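Local structure of F420-dependent methylenetetrahydromethanopterin dehydrogenase (Methanopyrus kandleri, 1QV9) at residues T2-I7 against E64-V69; D215-G220 against A235-M240; S257-L262 against K275-E280. The protein catalyses the reversible, coenzyme F420-dependent reduction of methenyl-tetrahydromethanopterin to methylene-tetrahydromethanopterin, a step in methanogenesis from carbon dioxide. One frame throughout, in Å; residues are numbered along the deposited sequence.

Interaction 1: residues T2-I7 against E64-V69; sequences TVAKAI and EPDFIV
Glu64 leaves the preceding helix with a positive phi (54°), and its carbonyl O comes within 3.4 Å of Lys5 CE. The lysine chain bends at chi3 (-72°) to run alongside the glutamate; its ammonium bonds to Phe63 O and reaches Glu64 OE1 through a water. Pro65, which has no N-H to offer a strand partner, contributes its ring: CG lies 3.9 Å from Ile7 CD1, the two side chains crossing obliquely. Asp66 then grips Lys5 twice. Its N donates to Lys5 O at 2.8 Å, while Asp66 OD1, met from above the carboxylate plane, accepts Lys5 N, also at 2.8 Å. The carboxylate thus plays the part of a strand carbonyl just before regular parallel pairing begins, and a water ties the same OD1 to Val3 O. Phe67, its CG in the crowded position between the backbone N and the carbonyl carbon (chi1 60°), lays one ring face over Ala6 CB, a CH-pi contact of 3.8 Å to the ring centroid; alanine is small enough to fit beneath it. Phe67 O accepts Ile7 N at 3.3 Å. Past Ile68, Val69 N meets Ile7 O at 2.9 Å, nearly along the C=O axis. In this parallel sheet of the alpha/beta domain, strand 33-39 flanks strand 4-10 on its other side; helix 153-169 packs against Ala4 and Phe67, and helix 46-63 against Ile7 and Pro65.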
ATOM      1  N   THR A   2      -1.371  -8.261  48.700  1.00 41.18           N
ATOM      2  CA  THR A   2      -0.740  -6.921  48.890  1.00 41.46           C
ATOM      3  C   THR A   2      -0.872  -6.100  47.604  1.00 38.29           C
ATOM      4  O   THR A   2      -0.621  -6.598  46.502  1.00 38.60           O
ATOM      5  CB  THR A   2       0.744  -7.043  49.254  1.00 44.68           C
ATOM      6  OG1 THR A   2       0.883  -7.941  50.363  1.00 47.83           O
ATOM      7  CG2 THR A   2       1.309  -5.675  49.647  1.00 44.07           C
ATOM      8  N   VAL A   3      -1.268  -4.844  47.776  1.00 35.66           N
ATOM      9  CA  VAL A   3      -1.502  -3.906  46.683  1.00 31.08           C
ATOM     10  C   VAL A   3      -0.407  -2.843  46.610  1.00 30.57           C
ATOM     11  O   VAL A   3      -0.169  -2.136  47.582  1.00 32.66           O
ATOM     12  CB  VAL A   3      -2.867  -3.205  46.892  1.00 32.84           C
ATOM     13  CG1 VAL A   3      -3.081  -2.113  45.845  1.00 30.96           C
ATOM     14  CG2 VAL A   3      -3.994  -4.231  46.838  1.00 32.66           C
ATOM     15  N   ALA A   4       0.250  -2.744  45.456  1.00 22.74           N
ATOM     16  CA  ALA A   4       1.290  -1.755  45.221  1.00 22.28           C
ATOM     17  C   ALA A   4       0.601  -0.435  44.834  1.00 21.67           C
ATOM     18  O   ALA A   4      -0.396  -0.431  44.103  1.00 26.49           O
ATOM     19  CB  ALA A   4       2.187  -2.214  44.090  1.00 21.83           C
ATOM     20  N   LYS A   5       1.149   0.672  45.310  1.00 21.31           N
ATOM     21  CA  LYS A   5       0.570   1.987  45.023  1.00 19.25           C
ATOM     22  C   LYS A   5       1.617   2.890  44.401  1.00 19.07           C
ATOM     23  O   LYS A   5       2.782   2.842  44.776  1.00 19.66           O
ATOM     24  CB  LYS A   5       0.049   2.623  46.309  1.00 20.46           C
ATOM     25  CG  LYS A   5      -1.217   1.934  46.819  1.00 24.73           C
ATOM     26  CD  LYS A   5      -1.737   2.538  48.115  1.00 29.45           C
ATOM     27  CE  LYS A   5      -0.842   2.192  49.291  1.00 35.46           C
ATOM     28  NZ  LYS A   5      -1.421   2.713  50.569  1.00 41.56           N
ATOM     29  N   ALA A   6       1.205   3.696  43.425  1.00 16.51           N
ATOM     30  CA  ALA A   6       2.144   4.622  42.802  1.00 15.99           C
ATOM     31  C   ALA A   6       1.405   5.866  42.306  1.00 16.86           C
ATOM     32  O   ALA A   6       0.213   5.808  42.015  1.00 18.81           O
ATOM     33  CB  ALA A   6       2.855   3.959  41.618  1.00 17.82           C
ATOM     34  N   ILE A   7       2.123   6.973  42.226  1.00 15.70           N
ATOM     35  CA  ILE A   7       1.542   8.206  41.688  1.00 16.05           C
ATOM     36  C   ILE A   7       2.356   8.507  40.444  1.00 18.35           C
ATOM     37  O   ILE A   7       3.576   8.365  40.452  1.00 16.72           O
ATOM     38  CB  ILE A   7       1.684   9.399  42.660  1.00 15.89           C
ATOM     39  CG1 ILE A   7       0.902   9.135  43.953  1.00 17.35           C
ATOM     40  CG2 ILE A   7       1.157  10.715  41.985  1.00 17.24           C
ATOM     41  CD1 ILE A   7       1.097  10.210  45.019  1.00 20.51           C
ATOM     42  N   GLU A  64       0.109   7.206  50.473  1.00 23.30           N
ATOM     43  CA  GLU A  64       1.281   6.395  50.819  1.00 25.00           C
ATOM     44  C   GLU A  64       1.788   5.531  49.650  1.00 23.33           C
ATOM     45  O   GLU A  64       1.800   4.288  49.716  1.00 25.64           O
ATOM     46  CB  GLU A  64       0.962   5.497  52.030  1.00 29.28           C
ATOM     47  CG  GLU A  64       0.364   6.268  53.191  1.00 37.16           C
ATOM     48  CD  GLU A  64       0.215   5.440  54.462  1.00 41.51           C
ATOM     49  OE1 GLU A  64      -0.168   4.255  54.372  1.00 40.85           O
ATOM     50  OE2 GLU A  64       0.472   5.994  55.555  1.00 44.81           O
ATOM     51  N   PRO A  65       2.187   6.180  48.545  1.00 20.42           N
ATOM     52  CA  PRO A  65       2.694   5.436  47.392  1.00 19.23           C
ATOM     53  C   PRO A  65       4.024   4.733  47.684  1.00 18.36           C
ATOM     54  O   PRO A  65       4.816   5.202  48.504  1.00 20.16           O
ATOM     55  CB  PRO A  65       2.884   6.520  46.339  1.00 20.85           C
ATOM     56  CG  PRO A  65       3.225   7.722  47.131  1.00 20.64           C
ATOM     57  CD  PRO A  65       2.282   7.634  48.324  1.00 22.13           C
ATOM     58  N   ASP A  66       4.238   3.608  46.998  1.00 17.15           N
ATOM     59  CA  ASP A  66       5.492   2.865  47.112  1.00 17.51           C
ATOM     60  C   ASP A  66       6.538   3.548  46.226  1.00 20.22           C
ATOM     61  O   ASP A  66       7.719   3.512  46.504  1.00 19.60           O
ATOM     62  CB  ASP A  66       5.228   1.431  46.704  1.00 20.56           C
ATOM     63  CG  ASP A  66       4.256   0.762  47.641  1.00 24.32           C
ATOM     64  OD1 ASP A  66       3.242   0.197  47.173  1.00 23.40           O
ATOM     65  OD2 ASP A  66       4.512   0.813  48.876  1.00 26.57           O
ATOM     66  N   PHE A  67       6.090   4.180  45.145  1.00 17.08           N
ATOM     67  CA  PHE A  67       7.016   4.919  44.291  1.00 14.43           C
ATOM     68  C   PHE A  67       6.227   5.969  43.511  1.00 16.13           C
ATOM     69  O   PHE A  67       4.992   5.901  43.447  1.00 16.77           O
ATOM     70  CB  PHE A  67       7.815   3.998  43.330  1.00 17.26           C
ATOM     71  CG  PHE A  67       6.974   3.177  42.368  1.00 17.48           C
ATOM     72  CD1 PHE A  67       6.707   3.628  41.081  1.00 18.52           C
ATOM     73  CD2 PHE A  67       6.509   1.922  42.722  1.00 17.98           C
ATOM     74  CE1 PHE A  67       6.012   2.861  40.172  1.00 17.45           C
ATOM     75  CE2 PHE A  67       5.798   1.127  41.812  1.00 19.38           C
ATOM     76  CZ  PHE A  67       5.543   1.596  40.516  1.00 20.07           C
ATOM     77  N   ILE A  68       6.952   6.964  43.007  1.00 15.04           N
ATOM     78  CA  ILE A  68       6.379   8.069  42.220  1.00 16.21           C
ATOM     79  C   ILE A  68       7.124   8.137  40.893  1.00 19.47           C
ATOM     80  O   ILE A  68       8.336   7.937  40.853  1.00 19.33           O
ATOM     81  CB  ILE A  68       6.526   9.384  42.968  1.00 16.57           C
ATOM     82  CG1 ILE A  68       5.718   9.292  44.263  1.00 16.39           C
ATOM     83  CG2 ILE A  68       5.999  10.558  42.116  1.00 18.34           C
ATOM     84  CD1 ILE A  68       5.787  10.493  45.175  1.00 17.59           C
ATOM     85  N   VAL A  69       6.396   8.392  39.805  1.00 14.48           N
ATOM     86  CA  VAL A  69       6.996   8.474  38.487  1.00 16.42           C
ATOM     87  C   VAL A  69       6.699   9.835  37.914  1.00 18.44           C
ATOM     88  O   VAL A  69       5.578  10.321  38.006  1.00 19.85           O
ATOM     89  CB  VAL A  69       6.419   7.385  37.516  1.00 16.78           C
ATOM     90  CG1 VAL A  69       7.127   7.466  36.168  1.00 18.82           C
ATOM     91  CG2 VAL A  69       6.544   5.999  38.133  1.00 18.78           C
TER
HETATM   92  O   HOH W   1       1.585  -0.514  49.024  1.00 33.86           O
HETATM   93  O   HOH W   2       0.141   1.861  52.684  1.00 41.88           O

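Interaction 2: residues D215-G220 against A235-M240; sequences DVSVEG and ASAHEM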
ATOM      1  N   ASP A 215      16.161  15.324  15.776  1.00 23.04           N
ATOM      2  CA  ASP A 215      17.128  16.301  15.280  1.00 26.41           C
ATOM      3  C   ASP A 215      16.493  17.235  14.272  1.00 25.26           C
ATOM      4  O   ASP A 215      16.841  18.426  14.212  1.00 23.78           O
ATOM      5  CB  ASP A 215      18.336  15.609  14.649  1.00 28.27           C
ATOM      6  CG  ASP A 215      19.229  14.926  15.678  1.00 38.25           C
ATOM      7  OD1 ASP A 215      20.307  14.432  15.282  1.00 43.43           O
ATOM      8  OD2 ASP A 215      18.863  14.880  16.877  1.00 44.46           O
ATOM      9  N   VAL A 216      15.560  16.718  13.469  1.00 17.58           N
ATOM     10  CA  VAL A 216      14.892  17.552  12.471  1.00 17.03           C
ATOM     11  C   VAL A 216      13.955  18.556  13.142  1.00 18.90           C
ATOM     12  O   VAL A 216      13.910  19.736  12.776  1.00 18.09           O
ATOM     13  CB  VAL A 216      14.108  16.687  11.404  1.00 16.89           C
ATOM     14  CG1 VAL A 216      13.367  17.619  10.395  1.00 17.61           C
ATOM     15  CG2 VAL A 216      15.103  15.737  10.719  1.00 16.79           C
ATOM     16  N   SER A 217      13.163  18.088  14.103  1.00 18.20           N
ATOM     17  CA  SER A 217      12.282  18.957  14.843  1.00 18.70           C
ATOM     18  C   SER A 217      13.078  20.064  15.564  1.00 19.33           C
ATOM     19  O   SER A 217      12.665  21.213  15.565  1.00 20.82           O
ATOM     20  CB  SER A 217      11.490  18.146  15.875  1.00 23.60           C
ATOM     21  OG  SER A 217      10.586  17.271  15.190  1.00 20.98           O
ATOM     22  N   VAL A 218      14.192  19.677  16.171  1.00 21.66           N
ATOM     23  CA  VAL A 218      15.031  20.637  16.904  1.00 22.01           C
ATOM     24  C   VAL A 218      15.561  21.672  15.908  1.00 24.25           C
ATOM     25  O   VAL A 218      15.543  22.870  16.198  1.00 26.17           O
ATOM     26  CB  VAL A 218      16.188  19.913  17.642  1.00 22.61           C
ATOM     27  CG1 VAL A 218      17.254  20.938  18.122  1.00 26.72           C
ATOM     28  CG2 VAL A 218      15.638  19.152  18.849  1.00 21.89           C
ATOM     29  N   GLU A 219      16.002  21.232  14.729  1.00 20.35           N
ATOM     30  CA  GLU A 219      16.499  22.200  13.746  1.00 23.55           C
ATOM     31  C   GLU A 219      15.398  23.181  13.333  1.00 26.22           C
ATOM     32  O   GLU A 219      15.611  24.391  13.238  1.00 23.47           O
ATOM     33  CB  GLU A 219      17.030  21.498  12.502  1.00 26.33           C
ATOM     34  CG  GLU A 219      17.479  22.464  11.397  1.00 28.71           C
ATOM     35  CD  GLU A 219      17.837  21.746  10.108  1.00 30.50           C
ATOM     36  OE1 GLU A 219      18.296  20.605  10.193  1.00 30.11           O
ATOM     37  OE2 GLU A 219      17.670  22.329   9.020  1.00 37.95           O
ATOM     38  N   GLY A 220      14.188  22.674  13.084  1.00 19.63           N
ATOM     39  CA  GLY A 220      13.136  23.557  12.656  1.00 17.92           C
ATOM     40  C   GLY A 220      12.523  24.446  13.728  1.00 20.84           C
ATOM     41  O   GLY A 220      11.985  25.498  13.404  1.00 23.42           O
ATOM     42  N   ALA A 235       7.682  19.910   8.967  1.00 15.53           N
ATOM     43  CA  ALA A 235       6.709  19.013   8.306  1.00 16.83           C
ATOM     44  C   ALA A 235       7.409  17.752   7.861  1.00 20.10           C
ATOM     45  O   ALA A 235       6.820  16.655   7.893  1.00 15.75           O
ATOM     46  CB  ALA A 235       6.078  19.676   7.105  1.00 15.76           C
ATOM     47  N   SER A 236       8.672  17.865   7.433  1.00 16.68           N
ATOM     48  CA  SER A 236       9.398  16.687   6.986  1.00 17.21           C
ATOM     49  C   SER A 236       9.628  15.704   8.148  1.00 15.51           C
ATOM     50  O   SER A 236       9.653  14.499   7.926  1.00 16.28           O
ATOM     51  CB  SER A 236      10.724  17.086   6.301  1.00 17.72           C
ATOM     52  OG  SER A 236      11.708  17.418   7.246  1.00 18.44           O
ATOM     53  N   ALA A 237       9.758  16.219   9.366  1.00 15.09           N
ATOM     54  CA  ALA A 237       9.954  15.385  10.552  1.00 14.39           C
ATOM     55  C   ALA A 237       8.692  14.516  10.740  1.00 13.07           C
ATOM     56  O   ALA A 237       8.799  13.310  11.060  1.00 16.36           O
ATOM     57  CB  ALA A 237      10.172  16.262  11.759  1.00 16.35           C
ATOM     58  N   HIS A 238       7.537  15.121  10.519  1.00 14.81           N
ATOM     59  CA  HIS A 238       6.278  14.368  10.703  1.00 13.98           C
ATOM     60  C   HIS A 238       6.107  13.328   9.590  1.00 17.51           C
ATOM     61  O   HIS A 238       5.568  12.225   9.837  1.00 16.37           O
ATOM     62  CB  HIS A 238       5.117  15.336  10.758  1.00 13.93           C
ATOM     63  CG  HIS A 238       4.909  15.975  12.104  1.00 15.78           C
ATOM     64  ND1 HIS A 238       5.930  16.516  12.866  1.00 20.69           N
ATOM     65  CD2 HIS A 238       3.769  16.221  12.793  1.00 10.37           C
ATOM     66  CE1 HIS A 238       5.421  17.066  13.959  1.00 13.04           C
ATOM     67  NE2 HIS A 238       4.113  16.904  13.930  1.00 19.97           N
ATOM     68  N   GLU A 239       6.520  13.629   8.357  1.00 13.56           N
ATOM     69  CA  GLU A 239       6.453  12.620   7.297  1.00 13.27           C
ATOM     70  C   GLU A 239       7.366  11.438   7.667  1.00 15.58           C
ATOM     71  O   GLU A 239       7.035  10.287   7.368  1.00 14.85           O
ATOM     72  CB  GLU A 239       6.862  13.174   5.916  1.00 12.95           C
ATOM     73  CG  GLU A 239       5.962  14.303   5.403  1.00 15.03           C
ATOM     74  CD  GLU A 239       4.553  13.863   4.979  1.00 19.20           C
ATOM     75  OE1 GLU A 239       3.670  14.754   4.914  1.00 18.39           O
ATOM     76  OE2 GLU A 239       4.356  12.645   4.684  1.00 18.11           O
HETATM   77  N   MSE A 240       8.520  11.698   8.283  1.00 13.57           N
HETATM   78  CA  MSE A 240       9.424  10.613   8.703  1.00 13.45           C
HETATM   79  C   MSE A 240       8.720   9.713   9.717  1.00 11.67           C
HETATM   80  O   MSE A 240       8.810   8.480   9.593  1.00 15.97           O
HETATM   81  CB  MSE A 240      10.680  11.191   9.341  1.00 17.89           C
HETATM   82  CG  MSE A 240      11.504  11.890   8.310  1.00 13.26           C
HETATM   83 SE   MSE A 240      12.965  12.923   9.179  1.00 19.70          SE
HETATM   84  CE  MSE A 240      13.994  11.423   9.839  1.00 19.99           C
TER
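No flat group carries the contact between 215-220 and 235-240, the apolar seam of an antiparallel helical hairpin; the imidazole of His238 lies beside it, meeting the ring of Tyr140 with planes about 40° apart and that of Phe131 edge to face. Two glutamates serve other subunits: Glu219 forms a salt bridge with Arg185 of a second subunit, and Glu239 joins Lys202 of that subunit and Lys256 of a third. The hairpin is made by helices 197-223 and 227-257 in the helix-bundle part of the enzyme. The axes run 166° apart and approach to 8.7 Å, a spacing suited to the small side chain of Ala237 at the centre.

Val216 does most of the touching, and its branched CB sends two methyls to different partners. CG1, anti to the backbone N (chi1 178°), rests 3.7 Å from Ala237 CB and also against Ser236 OG, while CG2 meets Met240, a selenomethionine, tip to tip. CG of Met240 is anti to the carbonyl carbon and the chain runs on extended to SE (chi2 170°), which brings the selenium 3.9 Å from Val216 CG2; the bend comes only beyond it. A long, flexible chain can span the distance that alanine does not. The two serines add polar atoms without pairing across the seam. Ser236 OG stands between its backbone N and carbonyl carbon and bonds back to Ile233 O within its own helix. Ser217 OG bonds to Met124 O, yet still sits in van der Waals contact with Ala237 CB, 3.6 Å away.

Interaction 3: residues S257-L262 against K275-E280; sequences SNDAVL and KRKFME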
ATOM      1  N   SER A 257       1.812 -13.166  10.111  1.00 13.41           N
ATOM      2  CA  SER A 257       1.939 -14.193   9.079  1.00 15.34           C
ATOM      3  C   SER A 257       2.507 -15.483   9.630  1.00 19.33           C
ATOM      4  O   SER A 257       2.228 -16.569   9.094  1.00 20.66           O
ATOM      5  CB  SER A 257       2.788 -13.691   7.903  1.00 20.21           C
ATOM      6  OG  SER A 257       4.165 -13.705   8.195  1.00 25.14           O
ATOM      7  N   ASN A 258       3.291 -15.375  10.691  1.00 19.30           N
ATOM      8  CA  ASN A 258       3.880 -16.560  11.313  1.00 20.05           C
ATOM      9  C   ASN A 258       3.109 -17.028  12.534  1.00 17.51           C
ATOM     10  O   ASN A 258       3.588 -17.926  13.233  1.00 19.73           O
ATOM     11  CB  ASN A 258       5.301 -16.258  11.730  1.00 19.75           C
ATOM     12  CG  ASN A 258       6.236 -16.207  10.563  1.00 29.16           C
ATOM     13  OD1 ASN A 258       6.344 -17.171   9.804  1.00 38.49           O
ATOM     14  ND2 ASN A 258       6.922 -15.103  10.406  1.00 29.18           N
ATOM     15  N   ASP A 259       1.952 -16.415  12.793  1.00 17.78           N
ATOM     16  CA  ASP A 259       1.142 -16.692  13.989  1.00 17.70           C
ATOM     17  C   ASP A 259       2.078 -16.706  15.197  1.00 20.55           C
ATOM     18  O   ASP A 259       2.120 -17.625  16.017  1.00 20.60           O
ATOM     19  CB  ASP A 259       0.346 -18.011  13.872  1.00 18.05           C
ATOM     20  CG  ASP A 259      -0.606 -18.202  15.053  1.00 19.79           C
ATOM     21  OD1 ASP A 259      -0.939 -17.209  15.746  1.00 20.51           O
ATOM     22  OD2 ASP A 259      -1.051 -19.364  15.289  1.00 21.56           O
ATOM     23  N   ALA A 260       2.852 -15.634  15.335  1.00 16.83           N
ATOM     24  CA  ALA A 260       3.831 -15.550  16.390  1.00 17.92           C
ATOM     25  C   ALA A 260       3.809 -14.221  17.127  1.00 18.77           C
ATOM     26  O   ALA A 260       4.819 -13.808  17.689  1.00 20.01           O
ATOM     27  CB  ALA A 260       5.246 -15.786  15.784  1.00 20.06           C
ATOM     28  N   VAL A 261       2.675 -13.550  17.120  1.00 15.54           N
ATOM     29  CA  VAL A 261       2.594 -12.260  17.813  1.00 15.58           C
ATOM     30  C   VAL A 261       2.704 -12.413  19.347  1.00 17.11           C
ATOM     31  O   VAL A 261       1.798 -12.958  19.993  1.00 16.95           O
ATOM     32  CB  VAL A 261       1.264 -11.520  17.490  1.00 15.63           C
ATOM     33  CG1 VAL A 261       1.285 -10.133  18.208  1.00 17.42           C
ATOM     34  CG2 VAL A 261       1.052 -11.343  15.986  1.00 15.39           C
ATOM     35  N   LEU A 262       3.785 -11.903  19.942  1.00 15.20           N
ATOM     36  CA  LEU A 262       3.946 -11.988  21.379  1.00 15.82           C
ATOM     37  C   LEU A 262       2.896 -11.151  22.109  1.00 17.55           C
ATOM     38  O   LEU A 262       2.669  -9.957  21.770  1.00 16.75           O
ATOM     39  CB  LEU A 262       5.337 -11.493  21.793  1.00 14.81           C
ATOM     40  CG  LEU A 262       5.638 -11.481  23.290  1.00 16.43           C
ATOM     41  CD1 LEU A 262       5.654 -12.945  23.790  1.00 19.44           C
ATOM     42  CD2 LEU A 262       7.025 -10.873  23.525  1.00 17.99           C
ATOM     43  N   LYS A 275       2.114 -15.539  25.679  1.00 20.81           N
ATOM     44  CA  LYS A 275       1.632 -16.422  24.623  1.00 19.04           C
ATOM     45  C   LYS A 275       2.157 -15.920  23.287  1.00 21.65           C
ATOM     46  O   LYS A 275       2.548 -14.750  23.184  1.00 19.68           O
ATOM     47  CB  LYS A 275       0.107 -16.444  24.559  1.00 21.35           C
ATOM     48  CG  LYS A 275      -0.549 -15.051  24.363  1.00 21.27           C
ATOM     49  CD  LYS A 275      -2.042 -15.188  24.145  1.00 22.76           C
ATOM     50  CE  LYS A 275      -2.430 -15.669  22.747  1.00 21.35           C
ATOM     51  NZ  LYS A 275      -3.932 -15.893  22.631  1.00 19.76           N
ATOM     52  N   ARG A 276       2.156 -16.798  22.284  1.00 19.50           N
ATOM     53  CA  ARG A 276       2.585 -16.465  20.917  1.00 23.03           C
ATOM     54  C   ARG A 276       1.518 -16.839  19.891  1.00 26.14           C
ATOM     55  O   ARG A 276       1.140 -16.037  19.043  1.00 25.43           O
ATOM     56  CB  ARG A 276       3.857 -17.219  20.561  1.00 28.59           C
ATOM     57  CG  ARG A 276       5.069 -16.737  21.238  1.00 30.17           C
ATOM     58  CD  ARG A 276       5.852 -15.914  20.260  1.00 28.59           C
ATOM     59  NE  ARG A 276       7.003 -15.324  20.906  1.00 28.53           N
ATOM     60  CZ  ARG A 276       7.623 -14.259  20.431  1.00 24.05           C
ATOM     61  NH1 ARG A 276       8.655 -13.766  21.073  1.00 23.33           N
ATOM     62  NH2 ARG A 276       7.191 -13.695  19.309  1.00 21.72           N
ATOM     63  N   LYS A 277       1.019 -18.071  19.940  1.00 20.49           N
ATOM     64  CA  LYS A 277       0.012 -18.475  18.977  1.00 19.07           C
ATOM     65  C   LYS A 277      -1.314 -17.819  19.322  1.00 16.99           C
ATOM     66  O   LYS A 277      -1.689 -17.691  20.493  1.00 19.46           O
ATOM     67  CB  LYS A 277      -0.102 -19.997  18.947  1.00 25.19           C
ATOM     68  CG  LYS A 277       1.219 -20.663  18.545  1.00 30.31           C
ATOM     69  CD  LYS A 277       1.007 -22.149  18.286  1.00 41.92           C
ATOM     70  CE  LYS A 277       2.317 -22.849  17.961  1.00 45.94           C
ATOM     71  NZ  LYS A 277       2.906 -22.342  16.691  1.00 46.28           N
ATOM     72  N   PHE A 278      -2.057 -17.436  18.295  1.00 18.16           N
ATOM     73  CA  PHE A 278      -3.285 -16.709  18.485  1.00 16.51           C
ATOM     74  C   PHE A 278      -4.329 -17.408  19.345  1.00 21.56           C
ATOM     75  O   PHE A 278      -4.983 -16.784  20.166  1.00 22.27           O
ATOM     76  CB  PHE A 278      -3.885 -16.340  17.117  1.00 19.82           C
ATOM     77  CG  PHE A 278      -5.138 -15.524  17.203  1.00 20.10           C
ATOM     78  CD1 PHE A 278      -6.369 -16.111  17.024  1.00 19.68           C
ATOM     79  CD2 PHE A 278      -5.091 -14.155  17.476  1.00 22.57           C
ATOM     80  CE1 PHE A 278      -7.539 -15.369  17.102  1.00 19.47           C
ATOM     81  CE2 PHE A 278      -6.268 -13.402  17.562  1.00 21.07           C
ATOM     82  CZ  PHE A 278      -7.500 -14.010  17.374  1.00 23.93           C
HETATM   83  N   MSE A 279      -4.460 -18.716  19.148  1.00 24.04           N
HETATM   84  CA  MSE A 279      -5.447 -19.467  19.909  1.00 27.74           C
HETATM   85  C   MSE A 279      -4.913 -20.099  21.191  1.00 30.64           C
HETATM   86  O   MSE A 279      -5.644 -20.845  21.864  1.00 33.59           O
HETATM   87  CB  MSE A 279      -6.068 -20.549  19.020  1.00 29.26           C
HETATM   88  CG  MSE A 279      -6.753 -20.032  17.766  1.00 33.55           C
HETATM   89 SE   MSE A 279      -8.338 -18.896  17.961  1.00 42.61          SE
HETATM   90  CE  MSE A 279      -8.379 -18.537  19.753  1.00 24.68           C
ATOM     91  N   GLU A 280      -3.667 -19.806  21.550  1.00 26.97           N
ATOM     92  CA  GLU A 280      -3.055 -20.344  22.766  1.00 29.99           C
ATOM     93  C   GLU A 280      -3.385 -19.477  24.002  1.00 31.84           C
ATOM     94  O   GLU A 280      -3.308 -18.246  23.964  1.00 30.12           O
ATOM     95  CB  GLU A 280      -1.535 -20.456  22.547  1.00 31.08           C
ATOM     96  CG  GLU A 280      -0.665 -20.000  23.690  1.00 38.63           C
ATOM     97  CD  GLU A 280       0.838 -20.177  23.442  1.00 41.21           C
ATOM     98  OE1 GLU A 280       1.397 -19.604  22.479  1.00 27.97           O
ATOM     99  OE2 GLU A 280       1.482 -20.892  24.242  1.00 47.35           O
TER
HETATM  100  O   HOH W   3      -0.009 -14.986  17.042  1.00 17.50           O
HETATM  101  O   HOH W   4      -3.253 -20.073  16.881  1.00 24.43           O
HETATM  102  O   HOH W   5       3.831 -19.821  16.261  1.00 35.01           O
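Two irregular segments, 259-262 and 275-278, pass each other in roughly opposite directions, 147° apart. The first leaves helix 227-257 through a Schellman motif with Asp259 at C-prime, its phi positive; the second enters a type I beta turn from Lys277 to Glu280. Asp259, with CG anti to the backbone N (chi1 -174°), reaches across so that the syn lone pair of OD1 accepts Phe278 N at 2.8 Å. One water links the same OD1 with Val261 N and Arg276 O. The guanidinium of Arg276 lies with one face under Leu262 CB, 3.7 Å above its plane, while at its edge NH2 donates a hydrogen bond to Ala260 O, 2.9 Å away and nearly along the C=O axis; NH2 also bonds to Glu193 O. An alanine here would remove that flat, multiply bonded group and would probably loosen the hold on Ala260 and Leu262. Phe278 meets Tyr198 of a fourth subunit edge to face. Lys275 suits its place because its ammonium donates to Phe278 O, Glu280 O and Glu130 O of a third subunit. Glu280 OE1 accepts both Arg276 N, at 2.9 Å, and Lys277 N, at 3.0 Å.

The three contacts follow one another along the chain without overlap and lie well apart: centres are about 37 Å apart between interactions 1 and 2, 33 Å between 1 and 3, and 36 Å between 2 and 3. Interaction 1 belongs to the parallel sheet of the alpha/beta domain and involves no other subunit. Interactions 2 and 3 are joined by helix 227-257, which carries residues 235-240 and ends as the loop of 257-262 begins. Both touch the third subunit; interaction 2 also meets the second subunit, and interaction 3 the fourth and fifth. The contacts thus sample the core of one monomer and two regions used to build the hexameric trimer of dimers.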